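Local coordinates for protein post-proline cleaving enzyme (Rickettsia typhi, PDB 4HVT) that probably cleaves peptides on the carboxyl side of proline as a serine-type oligopeptidase, at residues G95-T100 with E113-F118; N142-S147 with R159-E164; N171-I176 with D196-N201. One frame throughout, in Å; residues are numbered along the deposited sequence.

Contact 1: G95-T100 with E113-F118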
loop_
_atom_site.group_PDB
_atom_site.type_symbol
_atom_site.label_atom_id
_atom_site.label_comp_id
_atom_site.label_asym_id
_atom_site.label_seq_id
_atom_site.Cartn_x
_atom_site.Cartn_y
_atom_site.Cartn_z
ATOM N N GLY A 95 -4.111 -19.386 -0.050
ATOM C CA GLY A 95 -3.480 -19.254 1.267
ATOM C C GLY A 95 -4.205 -19.839 2.471
ATOM O O GLY A 95 -5.400 -20.171 2.415
ATOM N N LEU A 96 -3.457 -19.910 3.574
ATOM C CA LEU A 96 -3.880 -20.460 4.833
ATOM C C LEU A 96 -3.759 -19.397 5.902
ATOM O O LEU A 96 -2.682 -18.848 6.118
ATOM C CB LEU A 96 -2.931 -21.595 5.250
ATOM C CG LEU A 96 -2.859 -22.801 4.317
ATOM C CD1 LEU A 96 -1.806 -23.782 4.822
ATOM C CD2 LEU A 96 -4.209 -23.466 4.124
ATOM N N TRP A 97 -4.853 -19.129 6.604
ATOM C CA TRP A 97 -4.786 -18.391 7.852
ATOM C C TRP A 97 -4.606 -19.391 8.999
ATOM O O TRP A 97 -5.348 -20.365 9.122
ATOM C CB TRP A 97 -6.026 -17.530 8.022
ATOM C CG TRP A 97 -6.065 -16.664 9.267
ATOM C CD1 TRP A 97 -5.160 -15.725 9.648
ATOM C CD2 TRP A 97 -7.141 -16.600 10.219
ATOM N NE1 TRP A 97 -5.561 -15.129 10.838
ATOM C CE2 TRP A 97 -6.797 -15.615 11.178
ATOM C CE3 TRP A 97 -8.372 -17.287 10.351
ATOM C CZ2 TRP A 97 -7.612 -15.324 12.280
ATOM C CZ3 TRP A 97 -9.179 -16.996 11.425
ATOM C CH2 TRP A 97 -8.813 -15.997 12.371
ATOM N N ARG A 98 -3.533 -19.181 9.764
ATOM C CA ARG A 98 -3.047 -20.202 10.701
ATOM C C ARG A 98 -2.385 -19.591 11.944
ATOM O O ARG A 98 -2.148 -18.366 12.021
ATOM C CB ARG A 98 -2.127 -21.184 9.975
ATOM C CG ARG A 98 -0.897 -20.554 9.433
ATOM C CD ARG A 98 -0.039 -21.544 8.615
ATOM N NE ARG A 98 1.225 -20.904 8.455
ATOM C CZ ARG A 98 2.332 -21.489 8.001
ATOM N NH1 ARG A 98 2.311 -22.758 7.614
ATOM N NH2 ARG A 98 3.447 -20.778 7.905
ATOM N N ARG A 99 -2.251 -20.417 12.968
ATOM C CA ARG A 99 -1.665 -19.955 14.217
ATOM C C ARG A 99 -0.810 -21.003 14.922
ATOM O O ARG A 99 -0.963 -22.224 14.727
ATOM C CB ARG A 99 -2.752 -19.448 15.176
ATOM C CG ARG A 99 -3.620 -20.532 15.730
ATOM C CD ARG A 99 -4.630 -19.987 16.718
ATOM N NE ARG A 99 -5.272 -21.066 17.434
ATOM C CZ ARG A 99 -5.957 -20.877 18.555
ATOM N NH1 ARG A 99 -6.107 -19.654 19.017
ATOM N NH2 ARG A 99 -6.482 -21.899 19.187
ATOM N N THR A 100 0.058 -20.498 15.786
ATOM C CA THR A 100 0.878 -21.369 16.635
ATOM C C THR A 100 1.161 -20.693 17.964
ATOM O O THR A 100 1.260 -19.449 18.070
ATOM C CB THR A 100 2.197 -21.763 15.930
ATOM O OG1 THR A 100 2.738 -22.954 16.509
ATOM C CG2 THR A 100 3.218 -20.687 16.028
ATOM N N GLU A 113 -1.490 -24.558 13.411
ATOM C CA GLU A 113 -2.890 -24.974 13.400
ATOM C C GLU A 113 -3.554 -24.177 12.253
ATOM O O GLU A 113 -3.593 -22.936 12.315
ATOM C CB GLU A 113 -3.517 -24.630 14.742
ATOM C CG GLU A 113 -5.010 -24.842 14.740
ATOM C CD GLU A 113 -5.646 -24.729 16.107
ATOM O OE1 GLU A 113 -5.177 -23.918 16.961
ATOM O OE2 GLU A 113 -6.640 -25.487 16.287
ATOM N N VAL A 114 -4.087 -24.864 11.244
ATOM C CA VAL A 114 -4.737 -24.155 10.118
ATOM C C VAL A 114 -6.133 -23.763 10.590
ATOM O O VAL A 114 -6.865 -24.582 11.182
ATOM C CB VAL A 114 -4.850 -25.022 8.844
ATOM C CG1 VAL A 114 -5.696 -24.319 7.773
ATOM C CG2 VAL A 114 -3.481 -25.343 8.258
ATOM N N LEU A 115 -6.489 -22.512 10.363
ATOM C CA LEU A 115 -7.798 -22.002 10.789
ATOM C C LEU A 115 -8.757 -21.885 9.608
ATOM O O LEU A 115 -9.878 -22.341 9.696
ATOM C CB LEU A 115 -7.625 -20.653 11.459
ATOM C CG LEU A 115 -6.713 -20.609 12.671
ATOM C CD1 LEU A 115 -6.495 -19.202 13.171
ATOM C CD2 LEU A 115 -7.244 -21.556 13.764
ATOM N N ILE A 116 -8.302 -21.256 8.527
ATOM C CA ILE A 116 -9.052 -21.160 7.298
ATOM C C ILE A 116 -8.143 -21.406 6.115
ATOM O O ILE A 116 -7.119 -20.738 5.971
ATOM C CB ILE A 116 -9.776 -19.806 7.071
ATOM C CG1 ILE A 116 -10.727 -19.500 8.235
ATOM C CG2 ILE A 116 -10.563 -19.919 5.788
ATOM C CD1 ILE A 116 -11.292 -18.095 8.265
ATOM N N ASP A 117 -8.553 -22.370 5.282
ATOM C CA ASP A 117 -7.890 -22.674 4.009
ATOM C C ASP A 117 -8.696 -22.014 2.874
ATOM O O ASP A 117 -9.790 -22.498 2.483
ATOM C CB ASP A 117 -7.792 -24.198 3.829
ATOM C CG ASP A 117 -7.087 -24.622 2.541
ATOM O OD1 ASP A 117 -7.079 -23.883 1.555
ATOM O OD2 ASP A 117 -6.518 -25.773 2.491
ATOM N N PHE A 118 -8.116 -20.961 2.294
ATOM C CA PHE A 118 -8.823 -20.179 1.269
ATOM C C PHE A 118 -8.828 -20.882 -0.074
ATOM O O PHE A 118 -9.675 -20.612 -0.904
ATOM C CB PHE A 118 -8.283 -18.731 1.146
ATOM C CG PHE A 118 -8.696 -17.884 2.286
ATOM C CD1 PHE A 118 -8.002 -17.939 3.501
ATOM C CD2 PHE A 118 -9.844 -17.125 2.222
ATOM C CE1 PHE A 118 -8.457 -17.213 4.604
ATOM C CE2 PHE A 118 -10.279 -16.392 3.338
ATOM C CZ PHE A 118 -9.597 -16.454 4.519
HETATM O O HOH W 1 -7.741 -24.710 18.544
#

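Contact 2: N142-S147 with R159-E164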
loop_
_atom_site.group_PDB
_atom_site.type_symbol
_atom_site.label_atom_id
_atom_site.label_comp_id
_atom_site.label_asym_id
_atom_site.label_seq_id
_atom_site.Cartn_x
_atom_site.Cartn_y
_atom_site.Cartn_z
ATOM N N ASN A 142 -13.591 -15.340 20.666
ATOM C CA ASN A 142 -13.702 -16.447 19.711
ATOM C C ASN A 142 -14.307 -16.011 18.360
ATOM O O ASN A 142 -14.222 -16.736 17.381
ATOM C CB ASN A 142 -14.532 -17.576 20.268
ATOM C CG ASN A 142 -13.795 -18.381 21.327
ATOM O OD1 ASN A 142 -12.558 -18.413 21.366
ATOM N ND2 ASN A 142 -14.559 -19.024 22.194
ATOM N N ARG A 143 -14.939 -14.855 18.322
ATOM C CA ARG A 143 -15.636 -14.453 17.095
ATOM C C ARG A 143 -14.765 -13.500 16.304
ATOM O O ARG A 143 -14.220 -12.549 16.854
ATOM C CB ARG A 143 -17.032 -13.813 17.396
ATOM C CG ARG A 143 -18.104 -14.777 17.852
ATOM C CD ARG A 143 -18.441 -15.809 16.793
ATOM N NE ARG A 143 -19.330 -16.840 17.317
ATOM C CZ ARG A 143 -20.659 -16.795 17.351
ATOM N NH1 ARG A 143 -21.327 -15.761 16.897
ATOM N NH2 ARG A 143 -21.323 -17.806 17.894
ATOM N N TYR A 144 -14.653 -13.762 14.993
ATOM C CA TYR A 144 -13.920 -12.937 14.050
ATOM C C TYR A 144 -14.816 -12.598 12.885
ATOM O O TYR A 144 -15.666 -13.391 12.530
ATOM C CB TYR A 144 -12.694 -13.689 13.490
ATOM C CG TYR A 144 -11.548 -13.848 14.454
ATOM C CD1 TYR A 144 -11.578 -14.849 15.419
ATOM C CD2 TYR A 144 -10.442 -13.006 14.409
ATOM C CE1 TYR A 144 -10.525 -15.021 16.301
ATOM C CE2 TYR A 144 -9.376 -13.186 15.282
ATOM C CZ TYR A 144 -9.421 -14.183 16.219
ATOM O OH TYR A 144 -8.357 -14.301 17.094
ATOM N N LEU A 145 -14.673 -11.406 12.325
ATOM C CA LEU A 145 -15.255 -11.097 11.015
ATOM C C LEU A 145 -14.130 -11.243 10.012
ATOM O O LEU A 145 -13.123 -10.558 10.128
ATOM C CB LEU A 145 -15.818 -9.670 11.002
ATOM C CG LEU A 145 -16.924 -9.523 12.024
ATOM C CD1 LEU A 145 -17.147 -8.040 12.316
ATOM C CD2 LEU A 145 -18.225 -10.213 11.634
ATOM N N ILE A 146 -14.272 -12.167 9.072
ATOM C CA ILE A 146 -13.238 -12.421 8.086
ATOM C C ILE A 146 -13.552 -11.646 6.828
ATOM O O ILE A 146 -14.536 -11.954 6.189
ATOM C CB ILE A 146 -13.093 -13.934 7.727
ATOM C CG1 ILE A 146 -13.092 -14.837 8.973
ATOM C CG2 ILE A 146 -11.888 -14.158 6.838
ATOM C CD1 ILE A 146 -11.938 -14.639 9.903
ATOM N N SER A 147 -12.710 -10.667 6.475
ATOM C CA SER A 147 -12.837 -9.922 5.218
ATOM C C SER A 147 -12.278 -10.688 4.040
ATOM O O SER A 147 -11.225 -11.337 4.146
ATOM C CB SER A 147 -12.145 -8.579 5.312
ATOM O OG SER A 147 -12.832 -7.725 6.226
ATOM N N ARG A 159 -17.426 -12.564 6.392
ATOM C CA ARG A 159 -18.229 -13.595 6.988
ATOM C C ARG A 159 -17.779 -13.790 8.419
ATOM O O ARG A 159 -16.561 -13.814 8.707
ATOM C CB ARG A 159 -18.059 -14.929 6.274
ATOM C CG ARG A 159 -18.525 -14.950 4.858
ATOM C CD ARG A 159 -18.259 -16.329 4.282
ATOM N NE ARG A 159 -19.067 -17.364 4.907
ATOM C CZ ARG A 159 -19.008 -18.651 4.569
ATOM N NH1 ARG A 159 -18.132 -19.069 3.655
ATOM N NH2 ARG A 159 -19.785 -19.527 5.167
ATOM N N GLU A 160 -18.724 -13.948 9.322
ATOM C CA GLU A 160 -18.398 -14.195 10.738
ATOM C C GLU A 160 -17.944 -15.633 10.976
ATOM O O GLU A 160 -18.481 -16.559 10.391
ATOM C CB GLU A 160 -19.642 -13.926 11.583
ATOM C CG GLU A 160 -19.355 -13.825 13.076
ATOM C CD GLU A 160 -20.594 -13.667 13.916
ATOM O OE1 GLU A 160 -21.725 -13.597 13.374
ATOM O OE2 GLU A 160 -20.440 -13.589 15.143
ATOM N N TRP A 161 -16.952 -15.809 11.828
ATOM C CA TRP A 161 -16.253 -17.069 11.966
ATOM C C TRP A 161 -15.946 -17.307 13.442
ATOM O O TRP A 161 -15.726 -16.371 14.186
ATOM C CB TRP A 161 -14.971 -17.019 11.116
ATOM C CG TRP A 161 -14.141 -18.285 11.136
ATOM C CD1 TRP A 161 -14.189 -19.302 10.228
ATOM C CD2 TRP A 161 -13.045 -18.572 12.005
ATOM N NE1 TRP A 161 -13.236 -20.250 10.533
ATOM C CE2 TRP A 161 -12.506 -19.816 11.600
ATOM C CE3 TRP A 161 -12.482 -17.913 13.083
ATOM C CZ2 TRP A 161 -11.420 -20.423 12.258
ATOM C CZ3 TRP A 161 -11.408 -18.521 13.770
ATOM C CH2 TRP A 161 -10.882 -19.749 13.324
ATOM N N ASP A 162 -16.009 -18.563 13.870
ATOM C CA ASP A 162 -15.832 -18.895 15.278
ATOM C C ASP A 162 -14.609 -19.827 15.551
ATOM O O ASP A 162 -14.496 -20.911 14.992
ATOM C CB ASP A 162 -17.070 -19.524 15.838
ATOM C CG ASP A 162 -17.002 -19.670 17.360
ATOM O OD1 ASP A 162 -16.416 -20.676 17.806
ATOM O OD2 ASP A 162 -17.526 -18.789 18.116
ATOM N N LEU A 163 -13.749 -19.383 16.438
ATOM C CA LEU A 163 -12.457 -20.081 16.743
ATOM C C LEU A 163 -12.634 -21.421 17.454
ATOM O O LEU A 163 -11.859 -22.366 17.187
ATOM C CB LEU A 163 -11.553 -19.163 17.572
ATOM C CG LEU A 163 -10.175 -19.673 18.013
ATOM C CD1 LEU A 163 -9.363 -19.999 16.778
ATOM C CD2 LEU A 163 -9.503 -18.608 18.858
ATOM N N GLU A 164 -13.637 -21.511 18.330
ATOM C CA GLU A 164 -13.917 -22.780 19.025
ATOM C C GLU A 164 -14.387 -23.828 18.026
ATOM O O GLU A 164 -13.909 -24.963 18.038
ATOM C CB GLU A 164 -14.929 -22.574 20.146
ATOM C CG GLU A 164 -15.232 -23.799 20.992
ATOM C CD GLU A 164 -16.221 -23.465 22.096
ATOM O OE1 GLU A 164 -15.856 -22.727 23.048
ATOM O OE2 GLU A 164 -17.382 -23.923 21.994
HETATM O O HOH W 2 -20.435 -20.459 18.504
#

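Contact 3: N171-I176 with D196-N201. With EDO (1,2-ethanediol), chain B.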
loop_
_atom_site.group_PDB
_atom_site.type_symbol
_atom_site.label_atom_id
_atom_site.label_comp_id
_atom_site.label_asym_id
_atom_site.label_seq_id
_atom_site.Cartn_x
_atom_site.Cartn_y
_atom_site.Cartn_z
ATOM N N ASN A 171 -25.617 -18.550 9.795
ATOM C CA ASN A 171 -26.497 -17.352 9.901
ATOM C C ASN A 171 -25.854 -16.180 10.669
ATOM O O ASN A 171 -26.561 -15.299 11.180
ATOM C CB ASN A 171 -27.884 -17.685 10.509
ATOM C CG ASN A 171 -28.555 -18.834 9.802
ATOM O OD1 ASN A 171 -28.619 -18.849 8.579
ATOM N ND2 ASN A 171 -28.972 -19.836 10.550
ATOM N N GLY A 172 -24.516 -16.167 10.738
ATOM C CA GLY A 172 -23.794 -15.073 11.369
ATOM C C GLY A 172 -23.731 -13.845 10.502
ATOM O O GLY A 172 -24.294 -13.827 9.403
ATOM N N PHE A 173 -23.027 -12.815 10.967
ATOM C CA PHE A 173 -22.835 -11.598 10.172
ATOM C C PHE A 173 -22.140 -11.853 8.829
ATOM O O PHE A 173 -20.987 -12.318 8.795
ATOM C CB PHE A 173 -22.078 -10.541 10.965
ATOM C CG PHE A 173 -22.884 -9.926 12.078
ATOM C CD1 PHE A 173 -23.919 -9.032 11.795
ATOM C CD2 PHE A 173 -22.557 -10.169 13.405
ATOM C CE1 PHE A 173 -24.618 -8.484 12.804
ATOM C CE2 PHE A 173 -23.286 -9.584 14.455
ATOM C CZ PHE A 173 -24.286 -8.730 14.135
ATOM N N GLU A 174 -22.842 -11.506 7.753
ATOM C CA GLU A 174 -22.379 -11.688 6.357
ATOM C C GLU A 174 -23.370 -10.846 5.564
ATOM O O GLU A 174 -24.585 -11.004 5.797
ATOM C CB GLU A 174 -22.513 -13.141 5.980
ATOM C CG GLU A 174 -22.170 -13.402 4.529
ATOM C CD GLU A 174 -22.485 -14.816 4.081
ATOM O OE1 GLU A 174 -23.309 -15.497 4.722
ATOM O OE2 GLU A 174 -21.913 -15.230 3.037
ATOM N N PRO A 175 -22.887 -9.966 4.676
ATOM C CA PRO A 175 -23.810 -9.021 4.083
ATOM C C PRO A 175 -24.606 -9.603 2.915
ATOM O O PRO A 175 -24.297 -9.336 1.781
ATOM C CB PRO A 175 -22.906 -7.888 3.641
ATOM C CG PRO A 175 -21.621 -8.556 3.289
ATOM C CD PRO A 175 -21.502 -9.664 4.310
ATOM N N ILE A 176 -25.654 -10.320 3.233
ATOM C CA ILE A 176 -26.526 -10.956 2.266
ATOM C C ILE A 176 -27.960 -10.487 2.442
ATOM O O ILE A 176 -28.423 -10.237 3.564
ATOM C CB ILE A 176 -26.467 -12.494 2.344
ATOM C CG1 ILE A 176 -26.823 -13.043 3.725
ATOM C CG2 ILE A 176 -25.054 -12.959 2.040
ATOM C CD1 ILE A 176 -27.177 -14.526 3.726
ATOM N N ASP A 196 -23.095 -8.646 19.590
ATOM C CA ASP A 196 -24.289 -8.803 18.756
ATOM C C ASP A 196 -24.588 -7.624 17.840
ATOM O O ASP A 196 -25.710 -7.527 17.302
ATOM C CB ASP A 196 -25.532 -9.091 19.615
ATOM C CG ASP A 196 -25.386 -10.369 20.439
ATOM O OD1 ASP A 196 -24.946 -11.388 19.873
ATOM O OD2 ASP A 196 -25.737 -10.359 21.665
ATOM N N THR A 197 -23.587 -6.769 17.575
ATOM C CA THR A 197 -23.840 -5.570 16.805
ATOM C C THR A 197 -22.587 -5.139 16.080
ATOM O O THR A 197 -21.483 -5.174 16.660
ATOM C CB THR A 197 -24.244 -4.419 17.747
ATOM O OG1 THR A 197 -25.238 -4.881 18.667
ATOM C CG2 THR A 197 -24.814 -3.259 16.958
ATOM N N ILE A 198 -22.720 -4.842 14.805
ATOM C CA ILE A 198 -21.597 -4.271 14.038
ATOM C C ILE A 198 -21.999 -2.964 13.360
ATOM O O ILE A 198 -23.201 -2.665 13.157
ATOM C CB ILE A 198 -21.035 -5.290 12.975
ATOM C CG1 ILE A 198 -22.075 -5.586 11.883
ATOM C CG2 ILE A 198 -20.625 -6.590 13.667
ATOM C CD1 ILE A 198 -21.571 -6.309 10.639
ATOM N N ILE A 199 -20.995 -2.183 13.001
ATOM C CA ILE A 199 -21.198 -1.035 12.143
ATOM C C ILE A 199 -20.314 -1.208 10.900
ATOM O O ILE A 199 -19.203 -1.708 10.954
ATOM C CB ILE A 199 -20.901 0.278 12.922
ATOM C CG1 ILE A 199 -21.183 1.485 12.057
ATOM C CG2 ILE A 199 -19.469 0.355 13.440
ATOM C CD1 ILE A 199 -21.102 2.772 12.853
ATOM N N PHE A 200 -20.785 -0.780 9.744
ATOM C CA PHE A 200 -19.993 -0.931 8.524
ATOM C C PHE A 200 -20.467 -0.012 7.410
ATOM O O PHE A 200 -21.609 0.447 7.433
ATOM C CB PHE A 200 -19.882 -2.393 8.077
ATOM C CG PHE A 200 -21.134 -3.079 7.628
ATOM C CD1 PHE A 200 -22.278 -3.215 8.435
ATOM C CD2 PHE A 200 -21.138 -3.759 6.399
ATOM C CE1 PHE A 200 -23.426 -3.905 7.998
ATOM C CE2 PHE A 200 -22.238 -4.515 6.000
ATOM C CZ PHE A 200 -23.397 -4.552 6.756
ATOM N N ASN A 201 -19.565 0.186 6.431
ATOM C CA ASN A 201 -19.807 0.998 5.244
ATOM C C ASN A 201 -20.397 0.099 4.156
ATOM O O ASN A 201 -19.721 -0.289 3.202
ATOM C CB ASN A 201 -18.548 1.776 4.829
ATOM C CG ASN A 201 -17.320 0.910 4.613
ATOM O OD1 ASN A 201 -17.088 -0.059 5.345
ATOM N ND2 ASN A 201 -16.548 1.257 3.591
HETATM C C1 EDO B . -26.389 -11.885 11.781
HETATM O O1 EDO B . -27.162 -12.618 12.756
HETATM C C2 EDO B . -27.174 -10.631 11.392
HETATM O O2 EDO B . -28.323 -11.091 10.664
#

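Contact 1: G95-T100 with E113-F118
A classic beta bulge shapes this antiparallel pair: Leu-115 and Ile-116 together face Trp-97, and the carbonyl oxygen of Trp-97 accepts from both. Leu-115 N reaches Trp-97 O at 2.7 Å, in the carbonyl plane, whereas Ile-116 N meets the same Trp-97 O at 3.1 Å and is tilted from that plane. Beyond the bulge the pairing resumes with a one-residue shift, Arg-98 beside Val-114 and Arg-99 beside Glu-113.

The extra residue brings two aliphatic side chains to the indole. Trp-97 CG is anti to the backbone N (chi1 -178°), and with chi2 at 57° the indole presents one face to Leu-115 CD1, 3.8 Å from the centroid of its six-membered ring, a CH-pi contact almost on the ring normal. Ile-116 CD1 approaches Trp-97 CE3 obliquely at 3.7 Å.

On the same side of the sheet, the Arg-99 and Glu-113 chains extend together from neighbouring strands and form a salt bridge. Arg-99 NE lies 2.9 Å from Glu-113 OE1, which sits in the guanidinium plane yet is met from above the carboxylate plane; Arg-99 NH2 reaches that OE1 from the same face at 3.3 Å. A water bridges Arg-99 NH2 to Glu-113 OE2, and OE2 also forms a salt bridge with Lys-166.

At the other end, Leu-96 CD2 rests 3.5 Å from Asp-117 CG. Asp-117 occupies the N-cap of helix 118-125, its OD1 accepting from Lys-120 N. Strand 113-117 closes one side of a four-stranded antiparallel sheet, the architecture of a beta-propeller blade.

Contact 2: N142-S147 with R159-E164
The Tyr-144 and Trp-161 side chains leave the sheet in the same direction, with Tyr-144 CD1 at the indole's edge, near its plane, 4.0 Å from Trp-161 CE3. Their planes stand 68° apart, an oblique pairing. At the edge of the tyrosine ring comes Leu-163 CB, while Ile-146 CG1 packs 3.6 Å from Trp-161 CB. Phe-168, outside the pair of segments, forms an edge-to-face pair with Trp-161.

On the other side of the sheet the flat group is the Arg-143 guanidinium, which has three oxygens around its edge and in its plane: Glu-160 OE2, Asp-162 OD2 and a water. A bend at chi2 (-63°) directs Arg-143 CD to a position between the two acids, and the three residues form a salt-bridge network. Arg-143 NE donates to the anti lone pair of Asp-162 OD2 at 2.8 Å, and Arg-143 NH1 meets Glu-160 OE2 at 2.9 Å from well above the carboxylate plane. The water accepts from Arg-143 NH2.

Between the backbones, Tyr-144 and Trp-161 exchange both N-H...O bonds, as do Ile-146 and Arg-159, in regular antiparallel register.

Glu-160 is buried, and its OE1 accepts from Phe-173 N while OE2 also forms a salt bridge with Arg-223. So many donors around one carboxylate would favour its ionised form, and the two acids probably offset the closeness of Arg-143 NH1 to the like-charged Arg-223.

Contact 3: N171-I176 with D196-N201
The ring of Phe-173 is sandwiched between protein and solvent additive: Ile-198 covers one face and a 1,2-ethanediol molecule, probably from the crystallisation liquor, covers the other. Ile-198 CG2 stands over the centre of the ring in a CH-pi contact, 4.1 Å from the Phe-173 centroid and 11° off the normal. On the same face, Ile-198 CD1 reaches Phe-173 CD1 at 3.8 Å. Ile-198 CG1 takes the crowded position between backbone N and carbonyl carbon (chi1 66°), which sets it over the CD1-CE1 side of the ring. The Phe-173 and Ile-198 side chains come from facing segments and pass alongside each other, running opposite ways. Across the ring, ethanediol C1 lies above the plane but displaced toward the rim, and its C2 is 3.6 Å from Phe-173 CD1. At the edge, Phe-173 CZ ends 3.7 Å from Asp-196 O.

The segments do not pair as strands. Residues 171-176 form a loop that belongs, in sequence, between two short strands of one antiparallel sheet, and strand 197-200 is an inner strand of the next, so the contact joins neighbouring sheets of the beta-propeller. The CA atoms of Phe-173 and Ile-198 are 8.4 Å apart, and side chains fill the interval.

Pro-175 makes the second touch. It is the centre of an inverse gamma turn, closed by a weak bond from Ile-176 N to Glu-174 O, and its CB meets Phe-200 CE2 obliquely at 4.2 Å. Phe-158, on strand 155-162, pairs edge-to-face with Phe-200 and also touches Pro-175.

Ethanediol O1 donates to Asn-171 O at 3.2 Å, and the molecule is further hydrogen-bonded to Gly-224 N and Glu-225 O. Trp-221 meets Phe-173 edge-to-face.

The three contacts follow one another along the chain through successive sheets of the N-terminal beta-propeller. Contacts 1 and 2 have centres about 13 Å apart and touch through aromatic and aliphatic side chains, Trp-97 CZ3 lying 3.6 Å from Trp-161 CZ3 and Ile-116 CG1 3.5 Å from Trp-161 NE1. Contacts 2 and 3, with centres about 11 Å apart, join through polar atoms as well: Glu-160 N probably donates to Phe-173 O at 2.8 Å. Contact 2 thus bridges its neighbours, since contacts 1 and 3 stay about 11 Å apart at their nearest atoms. None of the six segments includes the probable Ser-566, His-682 and Asp-649 triad.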